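Local coordinates for nonsense-mediated mRNA decay protein 2 (Saccharomyces cerevisiae, PDB 4LUN) that takes part in nonsense-mediated decay, the degradation of mRNAs with premature stop codons, and is represented by its N-terminal MIF4G domain, at residues 39-44 and 73-78; 67-72 and 102-107; 95-100 and 106-111; 110-115 and 154-159. One frame throughout, in Å; residues are numbered along the deposited sequence.

Interaction 1 (39-44 and 73-78); sequences GFIKKL and IVTVTE
L44 and V76 mark the closest backbone approach between 39-44, the last turns of helix 34-44, and 73-78 in helix 69-81: the two short helical segments run in nearly the same direction, their axes 13° apart and 10.1 Å from each other, with the two CA atoms 6.9 Å apart. The contact is small and apolar, and no hydrogen bond crosses it. L44 carries it from one side, with two parts of its side chain at work. Its CB lies 3.8 Å from CG2 of T75, while its branched end bears on V76, with L44 CD1 3.8 Å and L44 CD2 4.0 Å from V76 CG2. That single valine methyl therefore meets both methyls of the leucine fork. One turn earlier, I41 adds a lighter touch through its branch methyl, CG2, which stands 3.9 Å from OG1 of T75. The rotamer of T75 serves both its neighbours: with chi1 at -60°, CG2 lies anti to the backbone N and meets L44, and OG1 lies beside that N, where it hydrogen-bonds to the carbonyl O of E71 in the preceding turn. The buried hydroxyl is thus satisfied within its own helix. As expected of the HEAT-like helical repeats of an MIF4G domain, the helices are layered. L44 also leans on L56 of helix 52-60 and on I72 of helix 69-81, whereas V76 reaches past this contact to L112 of helix 106-116.

Interaction 2 (67-72 and 102-107); sequences KYLSEI and QRFNGR
L69, in the first turn of helix 69-81, packs against the tight helix-to-helix turn at F104 to R107, where helix 87-104 gives way to helix 106-116 within the all-helical MIF4G domain. N105, with positive phi, makes the break between the two helices, so that F104 and R107 come from different helices yet both touch the same leucine. In L69, chi1 of -180° carries CG out toward the turn, and chi2 of 58° then parts the two methyls between separate partners. CD1 lies over one face of the F104 ring, offset toward the rim, 4.3 Å from F104 CD2. The opposite face of that ring takes R103 CB, so the phenylalanine is held between an aliphatic carbon of its own helix and the leucine methyl. CD2 of L69 turns to R107, lying 3.9 Å from the carbonyl O of R107 and 4.0 Å from R107 CG; the two side chains cross at about a right angle. R107 is extended from CG to NE, and its NH2 comes to the edge of the F104 ring, in its plane. Its NE is engaged in a salt bridge with E66, just ahead of helix 69-81. No hydrogen bond joins the two segments, and the contact rests on methyls against a ring, an aliphatic stem and a carbonyl oxygen. The arginine thus divides its chemistry along its length: its carbon stem adds to the apolar patch around L69, while its charged end, on a residue exposed to solvent, is probably held and partly neutralised by E66.

Interaction 3 (95-100 and 106-111); sequences EIISGL and GRFTSP
L100 and F108 sit where 95-100, in helix 87-104, and 106-111, at the start of helix 106-116, come nearest, their CA atoms 7.4 Å apart across the short turn that separates the two helices. The contact is centred on the F108 ring, which chi1 of 163° swings away from its own backbone N, toward helix 87-104. L100 CB lies over one face in a CH-pi contact, 3.9 Å from the ring centroid and 22° off the normal, with F108 CE2 as its nearest ring atom at 3.6 Å. The leucine extends the cover with CD1, 3.8 Å from F108 CZ. I97, one turn earlier, adds a looser touch of CD1 on the same ring atom, F108 CZ, at 4.3 Å. An alanine at F108 would remove the ring, and L100 CB and CD1 would probably lose the surface they rest on, leaving a gap between the paired helices. All three touching residues are buried. Helix 69-81 also packs on the group: I73 touches F108, and V76 touches both I97 and L100, while L60 of helix 52-60 also touches L100.

Interaction 4 (110-115 and 154-159); sequences SPLLGA and GVFRTL
Face-on packing dominates where L113 meets F156. L113 CD1 lies over one face of the F156 ring in a CH-pi contact, 3.8 Å from the centroid and 17° off the normal, and 3.7 Å from F156 CG. L113 CB supports the same ring, 3.9 Å from F156 CE1, as the two side chains slide past each other in opposite directions. A second apolar contact comes at the ring edge: L112 CD2 lies near the plane of the ring, 3.9 Å from F156 CZ, the leucine and phenylalanine side chains crossing at about a right angle. Successive residues of helix 106-116 thus grip the phenylalanine at a face and at an edge. The ring stands on the irregular segment that follows helix 130-152, which ends in a Schellman motif with G154 as its C-prime residue, in positive phi; the chain then runs on without regular structure, and F156 turns its ring to helix 106-116. A serine in place of F156 would remove the ring and is likely to leave L112 and L113 without their common partner and to open a gap beside F147, whose ring also meets it. Against the backbone the contact is lighter, with L113 CD2 3.9 Å from the carbonyl O of T158. The T158 hydroxyl is taken up locally, OG1 being hydrogen-bonded to D160 N two residues on.

From the N terminus, helix 34-44 first meets helix 69-81 in interaction 1, closing a loop that contains helix 52-60. Interaction 2 ties the start of helix 69-81 forward to the turn between helices 87-104 and 106-116. Its opening segment, 67-72, falls between the two segments of interaction 1, so these two loops cross. Interaction 3 opens inside the loop of interaction 2, after interaction 1 has closed, and ends on the same stretch, sharing G106 and R107. Interaction 4 starts where interaction 3 ends, sharing S110 and P111, and spans helix 130-152 to reach 154-159. Helix 69-81 links interactions 1 and 2, and helix 106-116 joins 2, 3 and 4.

Interaction 1 (39-44 and 73-78)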
loop_
_atom_site.group_PDB
_atom_site.type_symbol
_atom_site.label_atom_id
_atom_site.label_comp_id
_atom_site.label_asym_id
_atom_site.label_seq_id
_atom_site.Cartn_x
_atom_site.Cartn_y
_atom_site.Cartn_z
ATOM N N GLY A 39 4.991 27.265 14.181
ATOM C CA GLY A 39 4.617 26.387 15.274
ATOM C C GLY A 39 3.787 25.223 14.754
ATOM O O GLY A 39 3.841 24.113 15.288
ATOM N N PHE A 40 3.020 25.478 13.700
ATOM C CA PHE A 40 2.248 24.416 13.055
ATOM C C PHE A 40 3.162 23.406 12.351
ATOM O O PHE A 40 2.973 22.194 12.484
ATOM C CB PHE A 40 1.229 25.002 12.074
ATOM C CG PHE A 40 0.348 23.965 11.421
ATOM C CD1 PHE A 40 -0.683 23.370 12.127
ATOM C CD2 PHE A 40 0.553 23.590 10.104
ATOM C CE1 PHE A 40 -1.491 22.415 11.533
ATOM C CE2 PHE A 40 -0.260 22.636 9.504
ATOM C CZ PHE A 40 -1.275 22.051 10.226
ATOM N N ILE A 41 4.147 23.905 11.604
ATOM C CA ILE A 41 5.106 23.041 10.912
ATOM C C ILE A 41 5.864 22.152 11.892
ATOM O O ILE A 41 6.066 20.959 11.637
ATOM C CB ILE A 41 6.129 23.856 10.094
ATOM C CG1 ILE A 41 5.431 24.659 8.999
ATOM C CG2 ILE A 41 7.174 22.938 9.464
ATOM C CD1 ILE A 41 4.667 23.818 8.036
ATOM N N LYS A 42 6.283 22.735 13.011
ATOM C CA LYS A 42 6.987 21.983 14.044
ATOM C C LYS A 42 6.124 20.871 14.619
ATOM O O LYS A 42 6.616 19.786 14.922
ATOM C CB LYS A 42 7.455 22.907 15.173
ATOM C CG LYS A 42 8.804 23.541 14.922
ATOM C CD LYS A 42 9.297 24.281 16.156
ATOM C CE LYS A 42 8.975 25.762 16.080
ATOM N NZ LYS A 42 9.274 26.458 17.368
ATOM N N LYS A 43 4.836 21.145 14.774
ATOM C CA LYS A 43 3.911 20.134 15.268
ATOM C C LYS A 43 3.752 18.991 14.252
ATOM O O LYS A 43 3.737 17.814 14.627
ATOM C CB LYS A 43 2.561 20.765 15.613
ATOM C CG LYS A 43 1.877 20.125 16.813
ATOM C CD LYS A 43 0.598 20.859 17.178
ATOM C CE LYS A 43 0.891 22.161 17.906
ATOM N NZ LYS A 43 -0.197 23.158 17.691
ATOM N N LEU A 44 3.659 19.342 12.970
ATOM C CA LEU A 44 3.569 18.342 11.898
ATOM C C LEU A 44 4.793 17.432 11.900
ATOM O O LEU A 44 4.677 16.209 11.764
ATOM C CB LEU A 44 3.456 19.020 10.526
ATOM C CG LEU A 44 2.130 19.640 10.087
ATOM C CD1 LEU A 44 2.279 20.259 8.699
ATOM C CD2 LEU A 44 1.011 18.608 10.097
ATOM N N ILE A 73 2.882 21.136 2.474
ATOM C CA ILE A 73 2.786 20.026 1.526
ATOM C C ILE A 73 4.028 19.133 1.567
ATOM O O ILE A 73 3.916 17.911 1.693
ATOM C CB ILE A 73 2.567 20.545 0.092
ATOM C CG1 ILE A 73 1.180 21.179 -0.026
ATOM C CG2 ILE A 73 2.743 19.421 -0.929
ATOM C CD1 ILE A 73 1.019 22.058 -1.234
ATOM N N VAL A 74 5.209 19.741 1.467
ATOM C CA VAL A 74 6.465 18.991 1.579
ATOM C C VAL A 74 6.607 18.299 2.933
ATOM O O VAL A 74 6.960 17.120 3.005
ATOM C CB VAL A 74 7.686 19.895 1.345
ATOM C CG1 VAL A 74 8.980 19.122 1.603
ATOM C CG2 VAL A 74 7.667 20.446 -0.070
ATOM N N THR A 75 6.329 19.030 4.005
ATOM C CA THR A 75 6.422 18.477 5.352
ATOM C C THR A 75 5.494 17.284 5.552
ATOM O O THR A 75 5.915 16.234 6.046
ATOM C CB THR A 75 6.114 19.542 6.418
ATOM O OG1 THR A 75 7.062 20.611 6.306
ATOM C CG2 THR A 75 6.182 18.940 7.814
ATOM N N VAL A 76 4.233 17.447 5.164
ATOM C CA VAL A 76 3.247 16.383 5.294
ATOM C C VAL A 76 3.591 15.177 4.405
ATOM O O VAL A 76 3.385 14.028 4.801
ATOM C CB VAL A 76 1.826 16.914 4.990
ATOM C CG1 VAL A 76 0.941 15.834 4.419
ATOM C CG2 VAL A 76 1.205 17.516 6.248
ATOM N N THR A 77 4.124 15.442 3.215
ATOM C CA THR A 77 4.513 14.368 2.306
ATOM C C THR A 77 5.530 13.459 2.983
ATOM O O THR A 77 5.413 12.234 2.939
ATOM C CB THR A 77 5.117 14.896 0.996
ATOM O OG1 THR A 77 4.152 15.692 0.299
ATOM C CG2 THR A 77 5.523 13.728 0.098
ATOM N N GLU A 78 6.523 14.072 3.619
ATOM C CA GLU A 78 7.540 13.329 4.350
ATOM C C GLU A 78 6.935 12.581 5.537
ATOM O O GLU A 78 7.218 11.405 5.745
ATOM C CB GLU A 78 8.647 14.276 4.815
ATOM C CG GLU A 78 10.025 13.657 4.833
ATOM C CD GLU A 78 11.111 14.668 4.518
ATOM O OE1 GLU A 78 11.906 14.413 3.587
ATOM O OE2 GLU A 78 11.170 15.717 5.197
#

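Interaction 2 (67-72 and 102-107)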
loop_
_atom_site.group_PDB
_atom_site.type_symbol
_atom_site.label_atom_id
_atom_site.label_comp_id
_atom_site.label_asym_id
_atom_site.label_seq_id
_atom_site.Cartn_x
_atom_site.Cartn_y
_atom_site.Cartn_z
ATOM N N LYS A 67 0.136 31.035 3.391
ATOM C CA LYS A 67 1.437 31.393 2.841
ATOM C C LYS A 67 2.499 30.350 3.170
ATOM O O LYS A 67 3.601 30.392 2.618
ATOM C CB LYS A 67 1.881 32.780 3.316
ATOM C CG LYS A 67 1.394 33.145 4.706
ATOM C CD LYS A 67 0.087 33.934 4.658
ATOM C CE LYS A 67 -1.051 33.154 5.309
ATOM N NZ LYS A 67 -0.577 32.368 6.481
ATOM N N TYR A 68 2.172 29.425 4.072
ATOM C CA TYR A 68 3.080 28.324 4.396
ATOM C C TYR A 68 2.638 27.012 3.736
ATOM O O TYR A 68 3.176 25.950 4.037
ATOM C CB TYR A 68 3.200 28.135 5.917
ATOM C CG TYR A 68 4.284 28.974 6.579
ATOM C CD1 TYR A 68 5.486 28.403 6.980
ATOM C CD2 TYR A 68 4.105 30.335 6.799
ATOM C CE1 TYR A 68 6.480 29.165 7.583
ATOM C CE2 TYR A 68 5.091 31.103 7.402
ATOM C CZ TYR A 68 6.273 30.516 7.787
ATOM O OH TYR A 68 7.256 31.279 8.389
ATOM N N LEU A 69 1.663 27.095 2.836
ATOM C CA LEU A 69 1.109 25.904 2.188
ATOM C C LEU A 69 2.150 24.990 1.532
ATOM O O LEU A 69 2.155 23.779 1.780
ATOM C CB LEU A 69 0.053 26.299 1.157
ATOM C CG LEU A 69 -0.581 25.113 0.436
ATOM C CD1 LEU A 69 -1.219 24.181 1.457
ATOM C CD2 LEU A 69 -1.599 25.599 -0.562
ATOM N N SER A 70 3.010 25.560 0.690
ATOM C CA SER A 70 4.026 24.767 -0.012
ATOM C C SER A 70 4.876 23.976 0.971
ATOM O O SER A 70 5.114 22.781 0.786
ATOM C CB SER A 70 4.933 25.661 -0.855
ATOM O OG SER A 70 4.182 26.564 -1.642
ATOM N N GLU A 71 5.334 24.655 2.016
ATOM C CA GLU A 71 6.104 24.010 3.068
ATOM C C GLU A 71 5.303 22.936 3.802
ATOM O O GLU A 71 5.852 21.901 4.193
ATOM C CB GLU A 71 6.631 25.051 4.063
ATOM C CG GLU A 71 7.268 24.447 5.290
ATOM C CD GLU A 71 8.130 25.435 6.034
ATOM O OE1 GLU A 71 8.059 26.642 5.715
ATOM O OE2 GLU A 71 8.885 25.001 6.932
ATOM N N ILE A 72 4.006 23.174 3.979
ATOM C CA ILE A 72 3.139 22.199 4.638
ATOM C C ILE A 72 3.028 20.939 3.780
ATOM O O ILE A 72 3.089 19.819 4.292
ATOM C CB ILE A 72 1.726 22.766 4.878
ATOM C CG1 ILE A 72 1.749 23.822 5.983
ATOM C CG2 ILE A 72 0.759 21.657 5.268
ATOM C CD1 ILE A 72 0.415 24.517 6.184
ATOM N N GLN A 102 -9.806 19.531 3.919
ATOM C CA GLN A 102 -11.050 20.281 4.081
ATOM C C GLN A 102 -10.790 21.787 4.108
ATOM O O GLN A 102 -11.625 22.578 3.656
ATOM C CB GLN A 102 -11.782 19.824 5.341
ATOM C CG GLN A 102 -12.428 18.453 5.174
ATOM C CD GLN A 102 -12.751 17.797 6.485
ATOM O OE1 GLN A 102 -12.895 18.467 7.504
ATOM N NE2 GLN A 102 -12.854 16.471 6.475
ATOM N N ARG A 103 -9.627 22.177 4.625
ATOM C CA ARG A 103 -9.247 23.592 4.660
ATOM C C ARG A 103 -8.830 24.104 3.284
ATOM O O ARG A 103 -9.224 25.204 2.874
ATOM C CB ARG A 103 -8.100 23.827 5.648
ATOM C CG ARG A 103 -8.505 24.069 7.100
ATOM C CD ARG A 103 -9.086 25.470 7.334
ATOM N NE ARG A 103 -8.293 26.543 6.725
ATOM C CZ ARG A 103 -7.337 27.233 7.347
ATOM N NH1 ARG A 103 -7.029 26.973 8.613
ATOM N NH2 ARG A 103 -6.680 28.188 6.696
ATOM N N PHE A 104 -8.041 23.306 2.567
ATOM C CA PHE A 104 -7.403 23.782 1.336
ATOM C C PHE A 104 -7.811 23.102 0.024
ATOM O O PHE A 104 -7.436 23.577 -1.049
ATOM C CB PHE A 104 -5.878 23.747 1.478
ATOM C CG PHE A 104 -5.376 24.439 2.715
ATOM C CD1 PHE A 104 -5.475 25.819 2.842
ATOM C CD2 PHE A 104 -4.817 23.713 3.758
ATOM C CE1 PHE A 104 -5.025 26.457 3.985
ATOM C CE2 PHE A 104 -4.368 24.348 4.903
ATOM C CZ PHE A 104 -4.470 25.721 5.015
ATOM N N ASN A 105 -8.565 22.006 0.091
ATOM C CA ASN A 105 -8.900 21.251 -1.125
ATOM C C ASN A 105 -7.667 20.916 -1.984
ATOM O O ASN A 105 -6.602 20.605 -1.465
ATOM C CB ASN A 105 -9.970 21.990 -1.952
ATOM C CG ASN A 105 -10.401 21.227 -3.198
ATOM O OD1 ASN A 105 -10.773 20.058 -3.126
ATOM N ND2 ASN A 105 -10.268 21.866 -4.360
ATOM N N GLY A 106 -7.826 21.049 -3.297
ATOM C CA GLY A 106 -6.938 20.502 -4.294
ATOM C C GLY A 106 -5.589 21.160 -4.323
ATOM O O GLY A 106 -4.612 20.506 -4.646
ATOM N N ARG A 107 -5.514 22.446 -3.980
ATOM C CA ARG A 107 -4.206 23.092 -3.964
ATOM C C ARG A 107 -3.279 22.482 -2.905
ATOM O O ARG A 107 -2.066 22.623 -2.999
ATOM C CB ARG A 107 -4.316 24.619 -3.834
ATOM C CG ARG A 107 -5.011 25.112 -2.587
ATOM C CD ARG A 107 -5.284 26.616 -2.679
ATOM N NE ARG A 107 -5.655 27.167 -1.378
ATOM C CZ ARG A 107 -6.902 27.227 -0.919
ATOM N NH1 ARG A 107 -7.909 26.782 -1.658
ATOM N NH2 ARG A 107 -7.147 27.737 0.282
#

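Interaction 3 (95-100 and 106-111)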
loop_
_atom_site.group_PDB
_atom_site.type_symbol
_atom_site.label_atom_id
_atom_site.label_comp_id
_atom_site.label_asym_id
_atom_site.label_seq_id
_atom_site.Cartn_x
_atom_site.Cartn_y
_atom_site.Cartn_z
ATOM N N GLU A 95 -7.144 11.625 10.001
ATOM C CA GLU A 95 -7.876 12.785 10.507
ATOM C C GLU A 95 -7.167 14.096 10.182
ATOM O O GLU A 95 -7.802 15.080 9.810
ATOM C CB GLU A 95 -8.087 12.674 12.018
ATOM C CG GLU A 95 -9.031 11.560 12.438
ATOM C CD GLU A 95 -10.497 11.943 12.326
ATOM O OE1 GLU A 95 -10.803 13.111 11.985
ATOM O OE2 GLU A 95 -11.348 11.071 12.595
ATOM N N ILE A 96 -5.847 14.100 10.335
ATOM C CA ILE A 96 -5.028 15.268 10.032
ATOM C C ILE A 96 -5.047 15.623 8.545
ATOM O O ILE A 96 -5.227 16.784 8.179
ATOM C CB ILE A 96 -3.580 15.040 10.494
ATOM C CG1 ILE A 96 -3.539 14.899 12.017
ATOM C CG2 ILE A 96 -2.674 16.167 10.024
ATOM C CD1 ILE A 96 -2.265 14.255 12.537
ATOM N N ILE A 97 -4.867 14.633 7.683
ATOM C CA ILE A 97 -4.904 14.889 6.246
ATOM C C ILE A 97 -6.296 15.341 5.815
ATOM O O ILE A 97 -6.419 16.213 4.968
ATOM C CB ILE A 97 -4.459 13.665 5.416
ATOM C CG1 ILE A 97 -3.010 13.297 5.746
ATOM C CG2 ILE A 97 -4.589 13.940 3.918
ATOM C CD1 ILE A 97 -2.036 14.426 5.515
ATOM N N SER A 98 -7.337 14.753 6.401
ATOM C CA SER A 98 -8.712 15.151 6.092
ATOM C C SER A 98 -8.957 16.615 6.450
ATOM O O SER A 98 -9.595 17.338 5.689
ATOM C CB SER A 98 -9.728 14.259 6.806
ATOM O OG SER A 98 -9.693 12.940 6.290
ATOM N N GLY A 99 -8.449 17.042 7.603
ATOM C CA GLY A 99 -8.565 18.431 8.024
ATOM C C GLY A 99 -7.893 19.379 7.053
ATOM O O GLY A 99 -8.460 20.402 6.665
ATOM N N LEU A 100 -6.677 19.034 6.650
ATOM C CA LEU A 100 -5.926 19.857 5.718
ATOM C C LEU A 100 -6.620 19.894 4.368
ATOM O O LEU A 100 -6.685 20.942 3.735
ATOM C CB LEU A 100 -4.496 19.340 5.582
ATOM C CG LEU A 100 -3.575 19.750 6.728
ATOM C CD1 LEU A 100 -2.347 18.865 6.756
ATOM C CD2 LEU A 100 -3.184 21.216 6.574
ATOM N N GLY A 106 -7.826 21.049 -3.297
ATOM C CA GLY A 106 -6.938 20.502 -4.294
ATOM C C GLY A 106 -5.589 21.160 -4.323
ATOM O O GLY A 106 -4.612 20.506 -4.646
ATOM N N ARG A 107 -5.514 22.446 -3.980
ATOM C CA ARG A 107 -4.206 23.092 -3.964
ATOM C C ARG A 107 -3.279 22.482 -2.905
ATOM O O ARG A 107 -2.066 22.623 -2.999
ATOM C CB ARG A 107 -4.316 24.619 -3.834
ATOM C CG ARG A 107 -5.011 25.112 -2.587
ATOM C CD ARG A 107 -5.284 26.616 -2.679
ATOM N NE ARG A 107 -5.655 27.167 -1.378
ATOM C CZ ARG A 107 -6.902 27.227 -0.919
ATOM N NH1 ARG A 107 -7.909 26.782 -1.658
ATOM N NH2 ARG A 107 -7.147 27.737 0.282
ATOM N N PHE A 108 -3.847 21.782 -1.919
ATOM C CA PHE A 108 -3.051 20.978 -0.989
ATOM C C PHE A 108 -2.990 19.521 -1.442
ATOM O O PHE A 108 -1.913 18.939 -1.545
ATOM C CB PHE A 108 -3.625 21.048 0.430
ATOM C CG PHE A 108 -3.124 19.963 1.352
ATOM C CD1 PHE A 108 -1.893 20.074 1.977
ATOM C CD2 PHE A 108 -3.898 18.836 1.608
ATOM C CE1 PHE A 108 -1.436 19.081 2.828
ATOM C CE2 PHE A 108 -3.449 17.839 2.460
ATOM C CZ PHE A 108 -2.213 17.960 3.069
ATOM N N THR A 109 -4.153 18.937 -1.708
ATOM C CA THR A 109 -4.234 17.490 -1.971
ATOM C C THR A 109 -3.623 17.045 -3.298
ATOM O O THR A 109 -2.998 15.974 -3.375
ATOM C CB THR A 109 -5.688 16.983 -1.825
ATOM O OG1 THR A 109 -6.214 17.461 -0.578
ATOM C CG2 THR A 109 -5.740 15.460 -1.843
ATOM N N SER A 110 -3.799 17.839 -4.348
ATOM C CA SER A 110 -3.213 17.504 -5.648
ATOM C C SER A 110 -1.692 17.310 -5.613
ATOM O O SER A 110 -1.201 16.227 -5.979
ATOM C CB SER A 110 -3.653 18.484 -6.755
ATOM O OG SER A 110 -2.881 18.308 -7.932
ATOM N N PRO A 111 -0.929 18.326 -5.158
ATOM C CA PRO A 111 0.519 18.082 -5.116
ATOM C C PRO A 111 0.933 17.014 -4.092
ATOM O O PRO A 111 1.927 16.314 -4.314
ATOM C CB PRO A 111 1.104 19.453 -4.750
ATOM C CG PRO A 111 -0.020 20.200 -4.105
ATOM C CD PRO A 111 -1.277 19.702 -4.752
#

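Interaction 4 (110-115 and 154-159)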
loop_
_atom_site.group_PDB
_atom_site.type_symbol
_atom_site.label_atom_id
_atom_site.label_comp_id
_atom_site.label_asym_id
_atom_site.label_seq_id
_atom_site.Cartn_x
_atom_site.Cartn_y
_atom_site.Cartn_z
ATOM N N SER A 110 -3.799 17.839 -4.348
ATOM C CA SER A 110 -3.213 17.504 -5.648
ATOM C C SER A 110 -1.692 17.310 -5.613
ATOM O O SER A 110 -1.201 16.227 -5.979
ATOM C CB SER A 110 -3.653 18.484 -6.755
ATOM O OG SER A 110 -2.881 18.308 -7.932
ATOM N N PRO A 111 -0.929 18.326 -5.158
ATOM C CA PRO A 111 0.519 18.082 -5.116
ATOM C C PRO A 111 0.933 17.014 -4.092
ATOM O O PRO A 111 1.927 16.314 -4.314
ATOM C CB PRO A 111 1.104 19.453 -4.750
ATOM C CG PRO A 111 -0.020 20.200 -4.105
ATOM C CD PRO A 111 -1.277 19.702 -4.752
ATOM N N LEU A 112 0.183 16.878 -3.000
ATOM C CA LEU A 112 0.469 15.842 -2.021
ATOM C C LEU A 112 0.295 14.466 -2.659
ATOM O O LEU A 112 1.158 13.603 -2.527
ATOM C CB LEU A 112 -0.449 15.955 -0.799
ATOM C CG LEU A 112 -0.389 14.751 0.161
ATOM C CD1 LEU A 112 0.981 14.612 0.790
ATOM C CD2 LEU A 112 -1.463 14.811 1.236
ATOM N N LEU A 113 -0.818 14.271 -3.359
ATOM C CA LEU A 113 -1.079 12.965 -3.964
ATOM C C LEU A 113 -0.019 12.619 -4.997
ATOM O O LEU A 113 0.469 11.485 -5.048
ATOM C CB LEU A 113 -2.468 12.940 -4.600
ATOM C CG LEU A 113 -2.798 11.701 -5.433
ATOM C CD1 LEU A 113 -2.717 10.455 -4.563
ATOM C CD2 LEU A 113 -4.181 11.819 -6.046
ATOM N N GLY A 114 0.331 13.595 -5.830
ATOM C CA GLY A 114 1.314 13.367 -6.874
ATOM C C GLY A 114 2.664 12.962 -6.317
ATOM O O GLY A 114 3.328 12.076 -6.861
ATOM N N ALA A 115 3.067 13.608 -5.225
ATOM C CA ALA A 115 4.344 13.298 -4.588
ATOM C C ALA A 115 4.262 11.970 -3.850
ATOM O O ALA A 115 5.212 11.178 -3.862
ATOM C CB ALA A 115 4.745 14.411 -3.635
ATOM N N GLY A 154 -12.027 9.439 0.780
ATOM C CA GLY A 154 -12.277 10.383 -0.294
ATOM C C GLY A 154 -11.258 11.495 -0.457
ATOM O O GLY A 154 -11.518 12.494 -1.130
ATOM N N VAL A 155 -10.082 11.325 0.133
ATOM C CA VAL A 155 -9.020 12.309 -0.050
ATOM C C VAL A 155 -8.241 12.019 -1.332
ATOM O O VAL A 155 -8.106 12.883 -2.207
ATOM C CB VAL A 155 -8.070 12.322 1.160
ATOM C CG1 VAL A 155 -6.883 13.246 0.894
ATOM C CG2 VAL A 155 -8.823 12.772 2.400
ATOM N N PHE A 156 -7.731 10.794 -1.427
ATOM C CA PHE A 156 -6.971 10.325 -2.583
ATOM C C PHE A 156 -7.872 9.481 -3.474
ATOM O O PHE A 156 -8.078 8.307 -3.185
ATOM C CB PHE A 156 -5.841 9.411 -2.121
ATOM C CG PHE A 156 -4.672 10.114 -1.483
ATOM C CD1 PHE A 156 -4.527 11.491 -1.535
ATOM C CD2 PHE A 156 -3.689 9.364 -0.850
ATOM C CE1 PHE A 156 -3.431 12.111 -0.952
ATOM C CE2 PHE A 156 -2.588 9.974 -0.264
ATOM C CZ PHE A 156 -2.456 11.354 -0.318
ATOM N N ARG A 157 -8.375 10.038 -4.568
ATOM C CA ARG A 157 -9.402 9.348 -5.342
ATOM C C ARG A 157 -8.973 8.854 -6.708
ATOM O O ARG A 157 -9.257 7.715 -7.072
ATOM C CB ARG A 157 -10.616 10.265 -5.535
ATOM C CG ARG A 157 -11.026 10.995 -4.266
ATOM C CD ARG A 157 -12.307 11.802 -4.493
ATOM N NE ARG A 157 -12.119 12.917 -5.421
ATOM C CZ ARG A 157 -13.108 13.708 -5.828
ATOM N NH1 ARG A 157 -14.343 13.506 -5.386
ATOM N NH2 ARG A 157 -12.870 14.697 -6.677
ATOM N N THR A 158 -8.338 9.727 -7.484
ATOM C CA THR A 158 -8.100 9.429 -8.891
ATOM C C THR A 158 -6.998 10.323 -9.437
ATOM O O THR A 158 -6.743 11.397 -8.902
ATOM C CB THR A 158 -9.402 9.637 -9.716
ATOM O OG1 THR A 158 -9.122 9.495 -11.113
ATOM C CG2 THR A 158 -9.972 11.031 -9.470
ATOM N N LEU A 159 -6.334 9.883 -10.502
ATOM C CA LEU A 159 -5.347 10.732 -11.146
ATOM C C LEU A 159 -6.013 11.964 -11.731
ATOM O O LEU A 159 -5.356 12.967 -11.978
ATOM C CB LEU A 159 -4.609 9.975 -12.252
ATOM C CG LEU A 159 -3.704 8.827 -11.802
ATOM C CD1 LEU A 159 -3.187 8.053 -12.997
ATOM C CD2 LEU A 159 -2.534 9.342 -10.964
#